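PDB 3G9Q: Iron(3+)-hydroxamate-binding protein FhuD from Bacillus subtilis subsp. subtilis, which binds iron(3+)-hydroxamate complexes and passes them to the membrane permease of the FhuCBGD ABC transporter, serving ferrichrome and coprogen uptake. Local coordinates for residues Y210-P215 against Y243-I248; M151-K156 against G223-S228. All coordinates share one frame; numbering follows the deposited sequence.

Interaction 1 of 2, residues Y210-P215 against Y243-I248; sequences YIFAGP and YKMDPI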
ATOM      1  N   TYR A 210      11.679 -14.057  -9.760  1.00 45.49           N
ATOM      2  CA  TYR A 210      10.337 -14.096  -9.181  1.00 53.41           C
ATOM      3  C   TYR A 210       9.593 -12.834  -9.586  1.00 46.95           C
ATOM      4  O   TYR A 210      10.177 -11.754  -9.643  1.00 41.45           O
ATOM      5  CB  TYR A 210      10.382 -14.195  -7.655  1.00 51.38           C
ATOM      6  CG  TYR A 210      11.021 -15.461  -7.148  1.00 58.12           C
ATOM      7  CD1 TYR A 210      12.415 -15.587  -7.101  1.00 46.68           C
ATOM      8  CD2 TYR A 210      10.239 -16.541  -6.730  1.00 41.62           C
ATOM      9  CE1 TYR A 210      13.020 -16.752  -6.652  1.00 48.11           C
ATOM     10  CE2 TYR A 210      10.833 -17.716  -6.275  1.00 43.17           C
ATOM     11  CZ  TYR A 210      12.225 -17.816  -6.239  1.00 60.69           C
ATOM     12  OH  TYR A 210      12.832 -18.978  -5.790  1.00 67.67           O
ATOM     13  N   ILE A 211       8.302 -12.975  -9.863  1.00 45.93           N
ATOM     14  CA  ILE A 211       7.506 -11.837 -10.279  1.00 47.17           C
ATOM     15  C   ILE A 211       6.148 -11.723  -9.615  1.00 43.66           C
ATOM     16  O   ILE A 211       5.438 -12.707  -9.448  1.00 45.53           O
ATOM     17  CB  ILE A 211       7.262 -11.860 -11.788  1.00 46.83           C
ATOM     18  CG1 ILE A 211       8.582 -12.101 -12.530  1.00 54.51           C
ATOM     19  CG2 ILE A 211       6.628 -10.538 -12.210  1.00 52.68           C
ATOM     20  CD1 ILE A 211       9.731 -11.157 -12.362  1.00 85.90           C
ATOM     21  N   PHE A 212       5.796 -10.509  -9.228  1.00 45.15           N
ATOM     22  CA  PHE A 212       4.498 -10.250  -8.626  1.00 44.23           C
ATOM     23  C   PHE A 212       3.753  -9.425  -9.666  1.00 41.18           C
ATOM     24  O   PHE A 212       3.913  -8.213  -9.717  1.00 51.77           O
ATOM     25  CB  PHE A 212       4.653  -9.432  -7.341  1.00 46.39           C
ATOM     26  CG  PHE A 212       5.024 -10.243  -6.145  1.00 39.84           C
ATOM     27  CD1 PHE A 212       6.337 -10.326  -5.722  1.00 27.53           C
ATOM     28  CD2 PHE A 212       4.054 -10.954  -5.455  1.00 36.77           C
ATOM     29  CE1 PHE A 212       6.677 -11.111  -4.630  1.00 43.61           C
ATOM     30  CE2 PHE A 212       4.390 -11.735  -4.368  1.00 36.18           C
ATOM     31  CZ  PHE A 212       5.702 -11.816  -3.954  1.00 38.42           C
ATOM     32  N   ALA A 213       2.954 -10.062 -10.504  1.00 42.25           N
ATOM     33  CA  ALA A 213       2.256  -9.296 -11.522  1.00 50.00           C
ATOM     34  C   ALA A 213       0.754  -9.277 -11.348  1.00 54.87           C
ATOM     35  O   ALA A 213       0.167 -10.166 -10.722  1.00 60.95           O
ATOM     36  CB  ALA A 213       2.605  -9.814 -12.903  1.00 47.73           C
ATOM     37  N   GLY A 214       0.133  -8.250 -11.913  1.00 48.59           N
ATOM     38  CA  GLY A 214      -1.305  -8.133 -11.828  1.00 44.16           C
ATOM     39  C   GLY A 214      -1.784  -6.909 -12.568  1.00 49.32           C
ATOM     40  O   GLY A 214      -0.972  -6.112 -13.045  1.00 46.73           O
ATOM     41  N   PRO A 215      -3.107  -6.737 -12.698  1.00 50.21           N
ATOM     42  CA  PRO A 215      -3.617  -5.562 -13.403  1.00 52.36           C
ATOM     43  C   PRO A 215      -3.397  -4.269 -12.603  1.00 60.17           C
ATOM     44  O   PRO A 215      -3.197  -4.299 -11.382  1.00 55.06           O
ATOM     45  CB  PRO A 215      -5.095  -5.894 -13.599  1.00 34.84           C
ATOM     46  CG  PRO A 215      -5.405  -6.729 -12.402  1.00 40.16           C
ATOM     47  CD  PRO A 215      -4.209  -7.635 -12.303  1.00 46.46           C
ATOM     48  N   TYR A 243       3.326 -14.562  -8.949  1.00 43.21           N
ATOM     49  CA  TYR A 243       2.224 -14.508  -8.010  1.00 35.52           C
ATOM     50  C   TYR A 243       1.268 -13.373  -8.344  1.00 37.65           C
ATOM     51  O   TYR A 243       1.690 -12.249  -8.588  1.00 47.66           O
ATOM     52  CB  TYR A 243       2.805 -14.340  -6.618  1.00 35.01           C
ATOM     53  CG  TYR A 243       4.040 -15.191  -6.432  1.00 45.74           C
ATOM     54  CD1 TYR A 243       3.959 -16.589  -6.430  1.00 46.72           C
ATOM     55  CD2 TYR A 243       5.289 -14.604  -6.295  1.00 41.72           C
ATOM     56  CE1 TYR A 243       5.091 -17.377  -6.293  1.00 36.73           C
ATOM     57  CE2 TYR A 243       6.425 -15.371  -6.158  1.00 49.92           C
ATOM     58  CZ  TYR A 243       6.327 -16.757  -6.153  1.00 54.04           C
ATOM     59  OH  TYR A 243       7.473 -17.497  -5.962  1.00 52.72           O
ATOM     60  N   LYS A 244      -0.022 -13.698  -8.357  1.00 46.79           N
ATOM     61  CA  LYS A 244      -1.097 -12.764  -8.663  1.00 46.71           C
ATOM     62  C   LYS A 244      -1.200 -11.698  -7.591  1.00 47.24           C
ATOM     63  O   LYS A 244      -1.510 -11.988  -6.433  1.00 41.26           O
ATOM     64  CB  LYS A 244      -2.426 -13.516  -8.767  1.00 50.25           C
ATOM     65  CG  LYS A 244      -2.621 -14.348 -10.040  1.00 56.74           C
ATOM     66  CD  LYS A 244      -3.241 -13.516 -11.158  1.00 76.44           C
ATOM     67  CE  LYS A 244      -4.672 -13.074 -10.822  1.00 69.82           C
ATOM     68  NZ  LYS A 244      -5.216 -12.079 -11.810  1.00 71.22           N
HETATM   69  N   MSE A 245      -0.947 -10.460  -7.996  1.00 48.03           N
HETATM   70  CA  MSE A 245      -0.989  -9.329  -7.090  1.00 46.59           C
HETATM   71  C   MSE A 245      -2.332  -8.624  -7.203  1.00 44.53           C
HETATM   72  O   MSE A 245      -2.759  -8.268  -8.292  1.00 50.58           O
HETATM   73  CB  MSE A 245       0.155  -8.376  -7.435  1.00 52.19           C
HETATM   74  CG  MSE A 245       0.232  -7.146  -6.555  1.00 60.70           C
HETATM   75 SE   MSE A 245       1.742  -5.994  -6.991  1.00 80.24          SE
HETATM   76  CE  MSE A 245       3.032  -6.677  -5.713  1.00 74.09           C
ATOM     77  N   ASP A 246      -3.006  -8.438  -6.078  1.00 53.00           N
ATOM     78  CA  ASP A 246      -4.300  -7.773  -6.087  1.00 57.86           C
ATOM     79  C   ASP A 246      -4.110  -6.256  -6.066  1.00 55.99           C
ATOM     80  O   ASP A 246      -3.595  -5.686  -5.097  1.00 50.42           O
ATOM     81  CB  ASP A 246      -5.135  -8.235  -4.890  1.00 66.01           C
ATOM     82  CG  ASP A 246      -6.541  -7.680  -4.914  1.00 68.63           C
ATOM     83  OD1 ASP A 246      -7.183  -7.742  -5.985  1.00 80.52           O
ATOM     84  OD2 ASP A 246      -7.013  -7.197  -3.863  1.00 64.39           O
ATOM     85  N   PRO A 247      -4.549  -5.583  -7.141  1.00 53.35           N
ATOM     86  CA  PRO A 247      -4.433  -4.133  -7.283  1.00 57.12           C
ATOM     87  C   PRO A 247      -5.030  -3.278  -6.157  1.00 56.94           C
ATOM     88  O   PRO A 247      -4.495  -2.215  -5.841  1.00 61.51           O
ATOM     89  CB  PRO A 247      -5.070  -3.873  -8.651  1.00 49.56           C
ATOM     90  CG  PRO A 247      -6.080  -4.954  -8.774  1.00 54.10           C
ATOM     91  CD  PRO A 247      -5.372  -6.157  -8.223  1.00 50.90           C
ATOM     92  N   ILE A 248      -6.118  -3.745  -5.549  1.00 54.50           N
ATOM     93  CA  ILE A 248      -6.770  -3.019  -4.461  1.00 53.90           C
ATOM     94  C   ILE A 248      -6.027  -3.169  -3.135  1.00 47.32           C
ATOM     95  O   ILE A 248      -5.965  -2.246  -2.326  1.00 43.10           O
ATOM     96  CB  ILE A 248      -8.205  -3.514  -4.260  1.00 56.92           C
ATOM     97  CG1 ILE A 248      -8.915  -3.560  -5.619  1.00 60.33           C
ATOM     98  CG2 ILE A 248      -8.927  -2.604  -3.243  1.00 48.62           C
ATOM     99  CD1 ILE A 248     -10.249  -4.297  -5.617  1.00 68.99           C
TER

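Interaction 2 of 2, residues M151-K156 against G223-S228; sequences MQTNGK and GGVFES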
HETATM    1  N   MSE A 151       5.410  -5.739 -11.407  1.00 46.73           N
HETATM    2  CA  MSE A 151       4.814  -5.083 -12.554  1.00 54.09           C
HETATM    3  C   MSE A 151       3.318  -5.246 -12.711  1.00 51.75           C
HETATM    4  O   MSE A 151       2.741  -6.275 -12.360  1.00 44.15           O
HETATM    5  CB  MSE A 151       5.541  -5.499 -13.848  1.00 57.63           C
HETATM    6  CG  MSE A 151       5.915  -6.980 -13.980  1.00 68.23           C
HETATM    7 SE   MSE A 151       7.165  -7.417 -15.484  1.00 87.40          SE
HETATM    8  CE  MSE A 151       8.900  -6.967 -14.659  1.00 75.47           C
ATOM      9  N   GLN A 152       2.689  -4.191 -13.217  1.00 56.07           N
ATOM     10  CA  GLN A 152       1.249  -4.205 -13.443  1.00 58.59           C
ATOM     11  C   GLN A 152       0.943  -3.852 -14.874  1.00 53.76           C
ATOM     12  O   GLN A 152       1.657  -3.078 -15.512  1.00 50.57           O
ATOM     13  CB  GLN A 152       0.532  -3.234 -12.512  1.00 64.97           C
ATOM     14  CG  GLN A 152       0.679  -3.576 -11.046  1.00 61.24           C
ATOM     15  CD  GLN A 152      -0.091  -2.626 -10.172  1.00 57.27           C
ATOM     16  OE1 GLN A 152       0.148  -1.416 -10.186  1.00 48.53           O
ATOM     17  NE2 GLN A 152      -1.029  -3.165  -9.409  1.00 58.40           N
ATOM     18  N   THR A 153      -0.149  -4.415 -15.360  1.00 50.50           N
ATOM     19  CA  THR A 153      -0.569  -4.216 -16.730  1.00 52.97           C
ATOM     20  C   THR A 153      -1.776  -3.301 -16.843  1.00 53.52           C
ATOM     21  O   THR A 153      -2.652  -3.298 -15.975  1.00 58.32           O
ATOM     22  CB  THR A 153      -0.920  -5.570 -17.367  1.00 53.55           C
ATOM     23  OG1 THR A 153      -1.183  -5.398 -18.765  1.00 79.53           O
ATOM     24  CG2 THR A 153      -2.152  -6.170 -16.684  1.00 60.70           C
ATOM     25  N   ASN A 154      -1.807  -2.528 -17.925  1.00 50.53           N
ATOM     26  CA  ASN A 154      -2.899  -1.607 -18.204  1.00 51.87           C
ATOM     27  C   ASN A 154      -2.952  -1.336 -19.698  1.00 56.63           C
ATOM     28  O   ASN A 154      -2.368  -0.371 -20.182  1.00 61.92           O
ATOM     29  CB  ASN A 154      -2.700  -0.290 -17.460  1.00 56.66           C
ATOM     30  CG  ASN A 154      -3.799   0.712 -17.758  1.00 65.83           C
ATOM     31  OD1 ASN A 154      -4.993   0.421 -17.590  1.00 65.48           O
ATOM     32  ND2 ASN A 154      -3.405   1.901 -18.202  1.00 61.16           N
ATOM     33  N   GLY A 155      -3.653  -2.194 -20.424  1.00 53.33           N
ATOM     34  CA  GLY A 155      -3.752  -2.019 -21.858  1.00 56.56           C
ATOM     35  C   GLY A 155      -2.498  -2.525 -22.534  1.00 68.07           C
ATOM     36  O   GLY A 155      -2.092  -3.670 -22.327  1.00 66.69           O
ATOM     37  N   LYS A 156      -1.880  -1.673 -23.346  1.00 74.99           N
ATOM     38  CA  LYS A 156      -0.658  -2.046 -24.051  1.00 81.00           C
ATOM     39  C   LYS A 156       0.592  -1.737 -23.212  1.00 83.99           C
ATOM     40  O   LYS A 156       1.661  -2.323 -23.420  1.00 86.94           O
ATOM     41  CB  LYS A 156      -0.593  -1.318 -25.401  1.00 82.95           C
ATOM     42  CG  LYS A 156      -1.653  -1.772 -26.413  1.00 85.34           C
ATOM     43  CD  LYS A 156      -1.436  -1.125 -27.784  1.00 86.65           C
ATOM     44  CE  LYS A 156      -2.506  -1.541 -28.802  1.00 86.78           C
ATOM     45  NZ  LYS A 156      -2.501  -3.003 -29.084  1.00 80.34           N
ATOM     46  N   GLY A 223      -4.481  -6.237 -20.302  1.00 94.77           N
ATOM     47  CA  GLY A 223      -4.357  -6.009 -21.732  1.00 98.90           C
ATOM     48  C   GLY A 223      -3.867  -7.241 -22.469  1.00 94.82           C
ATOM     49  O   GLY A 223      -3.228  -7.134 -23.516  1.00 86.02           O
ATOM     50  N   GLY A 224      -4.164  -8.413 -21.913  1.00 96.62           N
ATOM     51  CA  GLY A 224      -3.760  -9.664 -22.535  1.00 89.57           C
ATOM     52  C   GLY A 224      -2.262  -9.889 -22.549  1.00 84.66           C
ATOM     53  O   GLY A 224      -1.730 -10.527 -23.454  1.00 85.72           O
ATOM     54  N   VAL A 225      -1.585  -9.356 -21.542  1.00 84.20           N
ATOM     55  CA  VAL A 225      -0.146  -9.492 -21.417  1.00 70.11           C
ATOM     56  C   VAL A 225       0.150 -10.886 -20.886  1.00 62.55           C
ATOM     57  O   VAL A 225       1.065 -11.551 -21.344  1.00 66.66           O
ATOM     58  CB  VAL A 225       0.413  -8.430 -20.446  1.00 74.97           C
ATOM     59  CG1 VAL A 225       1.909  -8.584 -20.297  1.00 80.93           C
ATOM     60  CG2 VAL A 225       0.078  -7.037 -20.956  1.00 65.75           C
ATOM     61  N   PHE A 226      -0.643 -11.335 -19.927  1.00 59.81           N
ATOM     62  CA  PHE A 226      -0.443 -12.653 -19.351  1.00 66.02           C
ATOM     63  C   PHE A 226      -0.830 -13.730 -20.351  1.00 71.11           C
ATOM     64  O   PHE A 226      -0.856 -14.923 -20.035  1.00 71.54           O
ATOM     65  CB  PHE A 226      -1.275 -12.773 -18.086  1.00 64.42           C
ATOM     66  CG  PHE A 226      -0.988 -11.694 -17.092  1.00 70.89           C
ATOM     67  CD1 PHE A 226      -2.013 -11.122 -16.350  1.00 64.67           C
ATOM     68  CD2 PHE A 226       0.319 -11.235 -16.910  1.00 67.61           C
ATOM     69  CE1 PHE A 226      -1.748 -10.108 -15.443  1.00 63.14           C
ATOM     70  CE2 PHE A 226       0.595 -10.225 -16.008  1.00 60.83           C
ATOM     71  CZ  PHE A 226      -0.438  -9.656 -15.270  1.00 61.49           C
ATOM     72  N   GLU A 227      -1.134 -13.298 -21.565  1.00 73.30           N
ATOM     73  CA  GLU A 227      -1.516 -14.213 -22.621  1.00 77.15           C
ATOM     74  C   GLU A 227      -0.436 -14.252 -23.687  1.00 78.27           C
ATOM     75  O   GLU A 227      -0.175 -15.299 -24.287  1.00 83.07           O
ATOM     76  CB  GLU A 227      -2.847 -13.775 -23.235  1.00 82.13           C
ATOM     77  CG  GLU A 227      -4.039 -14.028 -22.326  1.00 86.95           C
ATOM     78  CD  GLU A 227      -4.245 -15.514 -22.053  1.00 93.96           C
ATOM     79  OE1 GLU A 227      -4.403 -16.278 -23.039  1.00 94.27           O
ATOM     80  OE2 GLU A 227      -4.247 -15.913 -20.861  1.00 85.26           O
ATOM     81  N   SER A 228       0.200 -13.107 -23.916  1.00 75.72           N
ATOM     82  CA  SER A 228       1.244 -13.041 -24.924  1.00 75.51           C
ATOM     83  C   SER A 228       2.196 -14.214 -24.739  1.00 74.57           C
ATOM     84  O   SER A 228       2.393 -14.716 -23.630  1.00 69.46           O
ATOM     85  CB  SER A 228       1.996 -11.698 -24.869  1.00 71.76           C
ATOM     86  OG  SER A 228       2.674 -11.499 -23.644  1.00 64.91           O
TER

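Interaction 1 of 2, residues Y210-P215 against Y243-I248
Ile211 O accepts the backbone N-H of Tyr243 at 2.9 Å between O and N, in a nearly straight bond (160° at the hydrogen) that arrives close to the line of the carbonyl. Two residues on, the backbone N of Met245, a selenomethionine, reaches Ala213 O at 3.0 Å, approaching from above the carbonyl plane. Between them, Ala213 N makes a weak, bent bond to Tyr243 O. The two chains run in roughly the same direction, and 242-244 is the outermost strand beside 210-215 in the mixed sheet. On the face carrying Phe212 and Tyr243, Tyr243 CD2 lies over the Phe212 ring, displaced toward its rim and 3.6 Å from Phe212 CE2. The ring planes meet at 51°. Tyr243 continues past Phe212 until its OH lies at the edge of the Tyr210 ring, beside CD2 and CE2. The selenomethionine is extended as far as SE, then bends at chi3 (-94°), which sets CE 3.6 Å from Phe212 CB. Farther on, Pro215 CG meets Pro247 CG at 4.1 Å. Helix 255-270 covers the aromatic group through Ser268 and Leu269, with Phe264 against Phe212. Two good backbone bonds and one weak one thus hold 243-245 alongside 210-215, while most of the surface buried between the segments comes from aromatic and other apolar groups.

Interaction 2 of 2, residues M151-K156 against G223-S228
Thr153 holds OG1 anti to its backbone N (chi1 -173°), a setting that places OG1 on the side of Val225. Val225 has CG1 anti to its own N (chi1 179°), which leaves CG2 as the branch that meets the threonine. The two side chains lie alongside one another, pointing opposite ways: of the threonine, OG1 lies nearest to Val225 CG2, and Thr153 CB lies 4.0 Å from the same methyl. The other threonine branch, CG2, turns to Phe226 and touches its ring at CZ, 4.1 Å away, and at CE1, approaching obliquely. Replacing Thr153 by an alanine removes both branches and would probably open a gap beside Phe226 CZ and Val225 CG2, with the phenylalanine ring less firmly placed. The contact joins the end of strand 148-154, in the mixed sheet of one lobe of this two-lobed solute-binding fold, to the loop that leads into helix 229-232. Thr153 also has a backbone bond to Trp216. At the exposed margin, where the strand has ended, Gly223 CA directs a C-H at Gly155 O, 3.3 Å from CA to O and nearly straight at the hydrogen (172°). Gly223 is also the first residue modelled after the missing 219-222. Within the loop, Ser228 OG donates to Val225 O at 2.8 Å, in the carbonyl plane and on a lone pair. Ser228 is the N-cap of the following helix, its OG also bonding weakly to Trp231 N. The Trp231 ring meets that of Phe226, while Leu200 and Ile158 border Val225.

How the interactions relate
Along the chain the segments alternate: 151-156, 210-215, 223-228, then 243-248. The two contacts lie about 11 Å apart, centre to centre, on the same side of the chain's centre. They share the mixed sheet, in which strands 148-154 and 210-215 are neighbours. Interaction 1 adds the outermost strand 242-244 to 210-215, whereas interaction 2 sets the loop before helix 229-232 against the end of 148-154. They touch where Thr153 N probably bonds to Gly214 O, 3.0 Å between the atoms, and where Phe226 packs on Ala213. Strand 210-215 therefore ties both contacts into one lobe of the binding protein.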